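PDB 4RUN: odorant-binding protein 2a from Homo sapiens, which binds and transports small hydrophobic odorants in nasal mucus, with higher affinity for aldehydes and large fatty acids. Local coordinates for residues Ala18-Lys23 with Lys135-Glu140; Pro31-Pro36 with Met144-Gly149; Lys62-Arg67 with Phe75-Gly80. The protein carries 2 engineered substitutions. All coordinates share one frame; numbering follows the deposited sequence.

Overall arrangement
All three contacts reach the same curled β-sheet, the barrel of a lipocalin, each about 12 to 13 Å from the centre of the chain. Interactions 1 and 2 have centres 18 Å apart and touch, Met19 packing on Pro31 and Pro145; interaction 1 uses strand 12-21 and interaction 2 strand 33-41, neighbours in the sheet, and their segments alternate along the chain. Together they lay the chain that follows helix 122-134 against the start of the barrel. Interaction 3, about 22 and 21 Å from them centre to centre, is nested inside both loops. Interactions 1 and 2 join residues over a hundred positions apart; interaction 3 is local, bridging strands 58-66 and 74-77 by one pair.

Interaction 1 of 3, residues Ala18-Lys23 with Lys135-Glu140; sequences AMVVDK and KGLSEE
Residues 20-23 and 137-140 run almost perpendicular, 95° apart end to end, and their backbones come closest at Asp22 and Leu137, whose CA atoms are 6.1 Å apart. Leu137 carries the contact with its forked tip. Its CG stands anti to the carbonyl carbon (chi1 -64°), and the two methyls beyond it divide the work. CD1 meets Val20 CG1 at 3.7 Å, while CD2 rests on the backbone of Asp22, 3.6 Å from its CA. A branched leucine suits this place because one side chain can cover both a valine and the main chain where the strand ends. A water ties the two backbones together, donating to Val21 O at 2.7 Å and accepting from Ser138 N. Nearer the solvent, the long Lys23 chain reaches across, its CE 4.0 Å from Ser138 CB. Its ammonium makes a salt bridge with Asp141 and a second, long one with Glu140, NZ to OE1 3.8 Å. That carboxylate is steadied by the hydroxyl of Ser138, whose OG donates to the anti lone pair of Glu140 OE1 at 2.6 Å. Asp22 turns its carboxylate elsewhere, OD2 accepting from Tyr109 N on strand 106-115. The loop thus joins helix 122-134 to strand 142-143 across the end of strand 12-21, with Val20 and Leu137 both packed on Val132 of the helix and Val20 also on Ile142.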
loop_
_atom_site.group_PDB
_atom_site.type_symbol
_atom_site.label_atom_id
_atom_site.label_comp_id
_atom_site.label_asym_id
_atom_site.label_seq_id
_atom_site.Cartn_x
_atom_site.Cartn_y
_atom_site.Cartn_z
ATOM N N ALA A 18 8.095 -1.306 1.164
ATOM C CA ALA A 18 8.303 -0.258 2.137
ATOM C C ALA A 18 6.995 0.429 2.354
ATOM O O ALA A 18 6.090 0.316 1.530
ATOM C CB ALA A 18 9.338 0.733 1.650
ATOM N N MET A 19 6.908 1.146 3.464
ATOM C CA MET A 19 5.672 1.746 3.912
ATOM C C MET A 19 5.979 3.090 4.590
ATOM O O MET A 19 7.035 3.241 5.201
ATOM C CB MET A 19 5.023 0.747 4.839
ATOM C CG MET A 19 3.630 1.083 5.299
ATOM S SD MET A 19 2.720 -0.435 5.702
ATOM C CE MET A 19 1.169 0.377 6.131
ATOM N N VAL A 20 5.079 4.064 4.458
ATOM C CA VAL A 20 5.220 5.398 5.084
ATOM C C VAL A 20 3.836 5.854 5.453
ATOM O O VAL A 20 2.857 5.543 4.759
ATOM C CB VAL A 20 5.919 6.458 4.180
ATOM C CG1 VAL A 20 4.999 6.993 3.096
ATOM C CG2 VAL A 20 6.470 7.621 4.993
ATOM N N VAL A 21 3.777 6.600 6.550
ATOM C CA VAL A 21 2.535 6.993 7.187
ATOM C C VAL A 21 2.648 8.433 7.684
ATOM O O VAL A 21 3.737 8.871 8.021
ATOM C CB VAL A 21 2.271 6.102 8.403
ATOM C CG1 VAL A 21 1.730 4.746 7.965
ATOM C CG2 VAL A 21 3.535 5.950 9.266
ATOM N N ASP A 22 1.543 9.173 7.752
ATOM C CA ASP A 22 1.620 10.520 8.302
ATOM C C ASP A 22 1.979 10.471 9.780
ATOM O O ASP A 22 1.886 9.427 10.427
ATOM C CB ASP A 22 0.349 11.339 8.014
ATOM C CG ASP A 22 -0.905 10.739 8.597
ATOM O OD1 ASP A 22 -0.899 10.312 9.769
ATOM O OD2 ASP A 22 -1.942 10.754 7.896
ATOM N N LYS A 23 2.451 11.592 10.297
ATOM C CA LYS A 23 2.807 11.707 11.707
ATOM C C LYS A 23 1.716 11.506 12.765
ATOM O O LYS A 23 2.057 11.411 13.941
ATOM C CB LYS A 23 3.546 13.015 11.956
ATOM C CG LYS A 23 4.925 12.957 11.340
ATOM C CD LYS A 23 5.895 13.946 11.950
ATOM C CE LYS A 23 7.280 13.724 11.345
ATOM N NZ LYS A 23 7.959 12.506 11.881
ATOM N N LYS A 135 5.742 14.836 -1.303
ATOM C CA LYS A 135 4.344 14.912 -0.877
ATOM C C LYS A 135 4.115 15.350 0.577
ATOM O O LYS A 135 3.000 15.244 1.073
ATOM C CB LYS A 135 3.655 13.564 -1.115
ATOM C CG LYS A 135 3.602 13.146 -2.576
ATOM C CD LYS A 135 2.716 11.918 -2.748
ATOM C CE LYS A 135 2.704 11.414 -4.187
ATOM N NZ LYS A 135 2.453 12.461 -5.230
ATOM N N GLY A 136 5.149 15.834 1.261
ATOM C CA GLY A 136 5.005 16.335 2.630
ATOM C C GLY A 136 5.218 15.320 3.750
ATOM O O GLY A 136 5.320 15.699 4.921
ATOM N N LEU A 137 5.290 14.037 3.410
ATOM C CA LEU A 137 5.587 12.987 4.399
ATOM C C LEU A 137 7.097 12.965 4.713
ATOM O O LEU A 137 7.877 13.670 4.067
ATOM C CB LEU A 137 5.079 11.614 3.910
ATOM C CG LEU A 137 3.556 11.463 3.725
ATOM C CD1 LEU A 137 3.181 10.187 2.977
ATOM C CD2 LEU A 137 2.818 11.545 5.059
ATOM N N SER A 138 7.494 12.191 5.723
ATOM C CA SER A 138 8.860 12.250 6.269
ATOM C C SER A 138 9.637 10.941 6.169
ATOM O O SER A 138 9.069 9.858 6.320
ATOM C CB SER A 138 8.785 12.677 7.735
ATOM O OG SER A 138 10.074 12.829 8.305
ATOM N N GLU A 139 10.944 11.066 5.943
ATOM C CA GLU A 139 11.862 9.928 5.775
ATOM C C GLU A 139 11.919 9.014 6.990
ATOM O O GLU A 139 11.982 7.794 6.867
ATOM C CB GLU A 139 13.286 10.437 5.466
ATOM C CG GLU A 139 14.045 11.083 6.619
ATOM C CD GLU A 139 15.104 12.035 6.113
ATOM O OE1 GLU A 139 14.917 13.258 6.267
ATOM O OE2 GLU A 139 16.097 11.565 5.521
ATOM N N GLU A 140 11.883 9.624 8.166
ATOM C CA GLU A 140 12.060 8.927 9.427
ATOM C C GLU A 140 10.800 8.150 9.784
ATOM O O GLU A 140 10.829 7.305 10.668
ATOM C CB GLU A 140 12.412 9.952 10.525
ATOM C CG GLU A 140 11.237 10.784 11.013
ATOM C CD GLU A 140 11.642 12.204 11.345
ATOM O OE1 GLU A 140 11.481 13.107 10.492
ATOM O OE2 GLU A 140 12.145 12.410 12.465
HETATM O O HOH W 1 5.444 10.899 7.729
#

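Interaction 2 of 3, residues Pro31-Pro36 with Met144-Gly149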
loop_
_atom_site.group_PDB
_atom_site.type_symbol
_atom_site.label_atom_id
_atom_site.label_comp_id
_atom_site.label_asym_id
_atom_site.label_seq_id
_atom_site.Cartn_x
_atom_site.Cartn_y
_atom_site.Cartn_z
ATOM N N PRO A 31 2.152 -2.222 10.629
ATOM C CA PRO A 31 2.421 -3.588 10.237
ATOM C C PRO A 31 3.867 -4.026 10.512
ATOM O O PRO A 31 4.791 -3.350 10.088
ATOM C CB PRO A 31 2.167 -3.565 8.733
ATOM C CG PRO A 31 1.193 -2.461 8.523
ATOM C CD PRO A 31 1.543 -1.446 9.538
ATOM N N ARG A 32 4.044 -5.124 11.247
ATOM C CA ARG A 32 5.355 -5.705 11.481
ATOM C C ARG A 32 5.701 -6.571 10.306
ATOM O O ARG A 32 6.844 -6.609 9.876
ATOM C CB ARG A 32 5.372 -6.617 12.706
ATOM C CG ARG A 32 5.250 -5.916 14.045
ATOM C CD ARG A 32 5.077 -6.939 15.163
ATOM N NE ARG A 32 6.018 -8.071 15.052
ATOM C CZ ARG A 32 5.692 -9.373 15.003
ATOM N NH1 ARG A 32 4.430 -9.784 15.058
ATOM N NH2 ARG A 32 6.648 -10.292 14.897
ATOM N N LYS A 33 4.709 -7.316 9.836
ATOM C CA LYS A 33 4.883 -8.276 8.766
ATOM C C LYS A 33 3.772 -8.039 7.785
ATOM O O LYS A 33 2.829 -7.353 8.096
ATOM C CB LYS A 33 4.816 -9.702 9.306
ATOM C CG LYS A 33 5.805 -9.959 10.437
ATOM C CD LYS A 33 5.685 -11.359 11.023
ATOM C CE LYS A 33 6.998 -11.791 11.657
ATOM N NZ LYS A 33 6.914 -13.157 12.238
ATOM N N VAL A 34 3.893 -8.603 6.594
ATOM C CA VAL A 34 2.897 -8.418 5.550
ATOM C C VAL A 34 3.024 -9.514 4.492
ATOM O O VAL A 34 4.128 -9.904 4.127
ATOM C CB VAL A 34 3.039 -7.023 4.900
ATOM C CG1 VAL A 34 4.333 -6.933 4.099
ATOM C CG2 VAL A 34 1.834 -6.716 4.020
ATOM N N SER A 35 1.890 -10.017 4.018
ATOM C CA SER A 35 1.861 -11.051 2.992
ATOM C C SER A 35 1.936 -10.417 1.613
ATOM O O SER A 35 1.907 -9.195 1.500
ATOM C CB SER A 35 0.570 -11.854 3.124
ATOM O OG SER A 35 -0.563 -11.071 2.766
ATOM N N PRO A 36 2.031 -11.242 0.549
ATOM C CA PRO A 36 1.807 -10.713 -0.797
ATOM C C PRO A 36 0.374 -10.234 -0.966
ATOM O O PRO A 36 -0.524 -10.740 -0.297
ATOM C CB PRO A 36 2.063 -11.919 -1.713
ATOM C CG PRO A 36 2.908 -12.841 -0.909
ATOM C CD PRO A 36 2.463 -12.651 0.508
ATOM N N MET A 144 9.883 -0.696 6.915
ATOM C CA MET A 144 9.856 -1.774 5.942
ATOM C C MET A 144 9.418 -3.062 6.592
ATOM O O MET A 144 10.211 -3.762 7.229
ATOM C CB MET A 144 11.232 -1.927 5.316
ATOM C CG MET A 144 11.728 -0.634 4.690
ATOM S SD MET A 144 13.510 -0.700 4.609
ATOM C CE MET A 144 13.727 -2.087 3.492
ATOM N N PRO A 145 8.140 -3.392 6.437
ATOM C CA PRO A 145 7.711 -4.580 7.160
ATOM C C PRO A 145 8.285 -5.864 6.582
ATOM O O PRO A 145 8.716 -5.889 5.437
ATOM C CB PRO A 145 6.190 -4.540 7.041
ATOM C CG PRO A 145 5.915 -3.717 5.839
ATOM C CD PRO A 145 7.040 -2.726 5.724
ATOM N N LEU A 146 8.343 -6.901 7.402
ATOM C CA LEU A 146 8.861 -8.194 6.982
ATOM C C LEU A 146 7.901 -8.811 5.991
ATOM O O LEU A 146 6.697 -8.818 6.232
ATOM C CB LEU A 146 9.001 -9.096 8.185
ATOM C CG LEU A 146 10.250 -8.856 9.020
ATOM C CD1 LEU A 146 10.170 -9.772 10.243
ATOM C CD2 LEU A 146 11.527 -9.066 8.204
ATOM N N GLN A 147 8.416 -9.283 4.856
ATOM C CA GLN A 147 7.566 -9.931 3.866
ATOM C C GLN A 147 7.425 -11.397 4.218
ATOM O O GLN A 147 8.417 -12.066 4.477
ATOM C CB GLN A 147 8.120 -9.774 2.461
ATOM C CG GLN A 147 7.025 -9.910 1.398
ATOM C CD GLN A 147 6.439 -8.572 0.989
ATOM O OE1 GLN A 147 5.210 -8.382 0.973
ATOM N NE2 GLN A 147 7.318 -7.631 0.640
ATOM N N THR A 148 6.188 -11.883 4.240
ATOM C CA THR A 148 5.896 -13.227 4.716
ATOM C C THR A 148 4.785 -13.848 3.894
ATOM O O THR A 148 4.218 -13.202 3.027
ATOM C CB THR A 148 5.424 -13.210 6.185
ATOM O OG1 THR A 148 4.233 -12.417 6.288
ATOM C CG2 THR A 148 6.503 -12.642 7.100
ATOM N N GLY A 149 4.493 -15.114 4.171
ATOM C CA GLY A 149 3.262 -15.731 3.717
ATOM C C GLY A 149 2.138 -15.211 4.597
ATOM O O GLY A 149 2.357 -14.366 5.476
#
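Lys33 and Leu146 form one rung of a short parallel strand pair, and their side chains lie side by side, pointing the same way. Lys33 CB starts beside Thr148 CG2, 4.0 Å away, and also faces the carbonyl oxygen of Leu146. CG then packs against Leu146 CB. The next torsion (chi2 177°) puts CD anti, and the chain stays extended on to CE, 4.0 Å from Leu146 CD1. A lysine fits this partly exposed place because its methylene groups can cover leucine while NZ is carried beyond them. On the other face of the sheet Val34 CG1 packs against Pro145 CG at 4.0 Å and against Gln147 OE1. The amide end of Gln147 is directed at strand 12-21, where NE2 donates to Val16 O.

The backbone bonds follow the parallel pattern. Leu146 donates N to Arg32 O at 2.9 Å and accepts Val34 N on its own O at 2.8 Å, bracketing Lys33. Val34 O in turn receives Thr148 N, so Val34 brackets Gln147. Pro145, which has no N-H, precedes the pairing and lays its CB against Pro31 O. After strand 142-143 has rejoined strand 12-21, as in lipocalins, the chain goes on to this parallel pairing with strand 33-41; it then leads to the disulfide Cys59-Cys151.

Interaction 3 of 3, residues Lys62-Arg67 with Phe75-Gly80; sequences KKILMR and FSAYGG. With FLC (citrate anion), chain C.
Arg67 and Ser76 pair where two successive strands of the lipocalin barrel, 58-66 and 74-77, just meet. They make a single antiparallel hydrogen-bonded pair: Arg67 N donates to Ser76 O at 2.7 Å, and Ser76 N returns a bond to a lone pair of Arg67 O at 3.1 Å. Beside it, Met66 lays its terminal methyl over one face of the Phe75 ring in a CH-pi contact, CE 4.1 Å from the centroid and offset toward the rim. The bend at chi3 (46°) sets CE there; a flexible thioether suits a buried aromatic neighbour, and Arg67 O lies at the ring edge.

The strand directions differ by 131°, far from strictly antiparallel; beyond this pair the two segments share no further hydrogen bonds, and side chains fill in. Ala77, small enough for this place, sets its CB 3.7 Å from Ile64 CG2 and near Leu65 O. Ile64 CG1 meets the Tyr78 hydroxyl, 3.3 Å from OH. That same OH donates to citrate OA1 at 3.3 Å, and Lys62 NZ to citrate OG2 at 3.2 Å. The anion, probably taken from the crystallisation liquor, is also held by Lys82 and Arg55, cationic groups suited to its carboxylates.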
loop_
_atom_site.group_PDB
_atom_site.type_symbol
_atom_site.label_atom_id
_atom_site.label_comp_id
_atom_site.label_asym_id
_atom_site.label_seq_id
_atom_site.Cartn_x
_atom_site.Cartn_y
_atom_site.Cartn_z
ATOM N N LYS A 62 -7.376 -8.618 5.322
ATOM C CA LYS A 62 -8.004 -7.536 4.581
ATOM C C LYS A 62 -8.441 -8.046 3.223
ATOM O O LYS A 62 -7.829 -8.942 2.650
ATOM C CB LYS A 62 -7.035 -6.370 4.401
ATOM C CG LYS A 62 -6.750 -5.584 5.669
ATOM C CD LYS A 62 -7.907 -4.670 6.045
ATOM C CE LYS A 62 -7.817 -4.231 7.499
ATOM N NZ LYS A 62 -8.991 -3.420 7.929
ATOM N N LYS A 63 -9.522 -7.467 2.725
ATOM C CA LYS A 63 -10.095 -7.825 1.438
ATOM C C LYS A 63 -10.838 -6.588 0.996
ATOM O O LYS A 63 -11.915 -6.291 1.505
ATOM C CB LYS A 63 -11.039 -9.019 1.570
ATOM C CG LYS A 63 -11.710 -9.470 0.277
ATOM C CD LYS A 63 -12.384 -10.819 0.480
ATOM C CE LYS A 63 -13.110 -11.282 -0.769
ATOM N NZ LYS A 63 -13.755 -12.615 -0.597
ATOM N N ILE A 64 -10.244 -5.855 0.065
ATOM C CA ILE A 64 -10.685 -4.506 -0.217
ATOM C C ILE A 64 -11.226 -4.383 -1.618
ATOM O O ILE A 64 -10.512 -4.595 -2.584
ATOM C CB ILE A 64 -9.535 -3.508 -0.060
ATOM C CG1 ILE A 64 -8.989 -3.585 1.361
ATOM C CG2 ILE A 64 -10.011 -2.093 -0.391
ATOM C CD1 ILE A 64 -7.800 -2.686 1.607
ATOM N N LEU A 65 -12.497 -4.014 -1.702
ATOM C CA LEU A 65 -13.108 -3.645 -2.953
ATOM C C LEU A 65 -12.584 -2.272 -3.366
ATOM O O LEU A 65 -12.737 -1.296 -2.625
ATOM C CB LEU A 65 -14.622 -3.626 -2.778
ATOM C CG LEU A 65 -15.478 -3.212 -3.971
ATOM C CD1 LEU A 65 -15.104 -3.992 -5.221
ATOM C CD2 LEU A 65 -16.952 -3.378 -3.636
ATOM N N MET A 66 -11.956 -2.219 -4.544
ATOM C CA MET A 66 -11.395 -0.999 -5.116
ATOM C C MET A 66 -12.186 -0.643 -6.365
ATOM O O MET A 66 -12.085 -1.319 -7.388
ATOM C CB MET A 66 -9.940 -1.205 -5.505
ATOM C CG MET A 66 -9.017 -1.519 -4.344
ATOM S SD MET A 66 -7.352 -2.039 -4.799
ATOM C CE MET A 66 -6.957 -0.816 -6.029
ATOM N N ARG A 67 -12.974 0.418 -6.295
ATOM C CA ARG A 67 -13.847 0.759 -7.408
ATOM C C ARG A 67 -13.146 1.655 -8.428
ATOM O O ARG A 67 -12.313 2.489 -8.083
ATOM C CB ARG A 67 -15.138 1.409 -6.905
ATOM C CG ARG A 67 -15.898 0.558 -5.895
ATOM C CD ARG A 67 -17.391 0.531 -6.191
ATOM N NE ARG A 67 -18.173 -0.012 -5.076
ATOM C CZ ARG A 67 -19.321 -0.683 -5.194
ATOM N NH1 ARG A 67 -19.850 -0.942 -6.387
ATOM N NH2 ARG A 67 -19.942 -1.120 -4.104
ATOM N N PHE A 75 -8.385 4.876 -7.690
ATOM C CA PHE A 75 -9.492 4.030 -7.244
ATOM C C PHE A 75 -10.052 4.529 -5.928
ATOM O O PHE A 75 -9.447 5.370 -5.267
ATOM C CB PHE A 75 -9.029 2.602 -7.022
ATOM C CG PHE A 75 -8.521 1.935 -8.251
ATOM C CD1 PHE A 75 -7.199 2.086 -8.638
ATOM C CD2 PHE A 75 -9.357 1.128 -9.005
ATOM C CE1 PHE A 75 -6.721 1.444 -9.770
ATOM C CE2 PHE A 75 -8.894 0.489 -10.137
ATOM C CZ PHE A 75 -7.574 0.646 -10.520
ATOM N N SER A 76 -11.205 3.986 -5.551
ATOM C CA SER A 76 -11.843 4.324 -4.287
ATOM C C SER A 76 -12.275 3.057 -3.564
ATOM O O SER A 76 -12.565 2.038 -4.197
ATOM C CB SER A 76 -13.041 5.249 -4.524
ATOM O OG SER A 76 -14.005 4.639 -5.344
ATOM N N ALA A 77 -12.329 3.130 -2.238
ATOM C CA ALA A 77 -12.707 1.983 -1.417
ATOM C C ALA A 77 -13.534 2.434 -0.235
ATOM O O ALA A 77 -13.489 3.603 0.148
ATOM C CB ALA A 77 -11.473 1.248 -0.941
ATOM N N TYR A 78 -14.288 1.488 0.330
ATOM C CA TYR A 78 -15.169 1.742 1.458
ATOM C C TYR A 78 -16.107 2.914 1.157
ATOM O O TYR A 78 -16.158 3.888 1.908
ATOM C CB TYR A 78 -14.354 2.015 2.728
ATOM C CG TYR A 78 -13.220 1.034 3.003
ATOM C CD1 TYR A 78 -13.473 -0.252 3.460
ATOM C CD2 TYR A 78 -11.893 1.414 2.846
ATOM C CE1 TYR A 78 -12.434 -1.137 3.732
ATOM C CE2 TYR A 78 -10.849 0.540 3.119
ATOM C CZ TYR A 78 -11.123 -0.734 3.559
ATOM O OH TYR A 78 -10.080 -1.599 3.827
ATOM N N GLY A 79 -16.833 2.818 0.047
ATOM C CA GLY A 79 -17.812 3.827 -0.341
ATOM C C GLY A 79 -17.243 5.192 -0.688
ATOM O O GLY A 79 -17.972 6.179 -0.676
ATOM N N GLY A 80 -15.951 5.265 -1.005
ATOM C CA GLY A 80 -15.294 6.551 -1.268
ATOM C C GLY A 80 -14.715 7.223 -0.031
ATOM O O GLY A 80 -14.267 8.367 -0.088
HETATM C CAC FLC C . -6.664 -0.479 5.707
HETATM C CA FLC C . -5.659 0.396 6.446
HETATM C CB FLC C . -5.977 0.604 7.930
HETATM C CBC FLC C . -5.007 1.624 8.509
HETATM C CG FLC C . -7.378 1.187 8.138
HETATM C CGC FLC C . -8.520 0.231 8.463
HETATM O OA1 FLC C . -7.407 0.023 4.828
HETATM O OA2 FLC C . -6.709 -1.694 5.991
HETATM O OB1 FLC C . -5.136 2.838 8.200
HETATM O OB2 FLC C . -4.113 1.242 9.301
HETATM O OG1 FLC C . -8.803 0.007 9.672
HETATM O OG2 FLC C . -9.177 -0.249 7.503
HETATM O OHB FLC C . -5.843 -0.631 8.652
#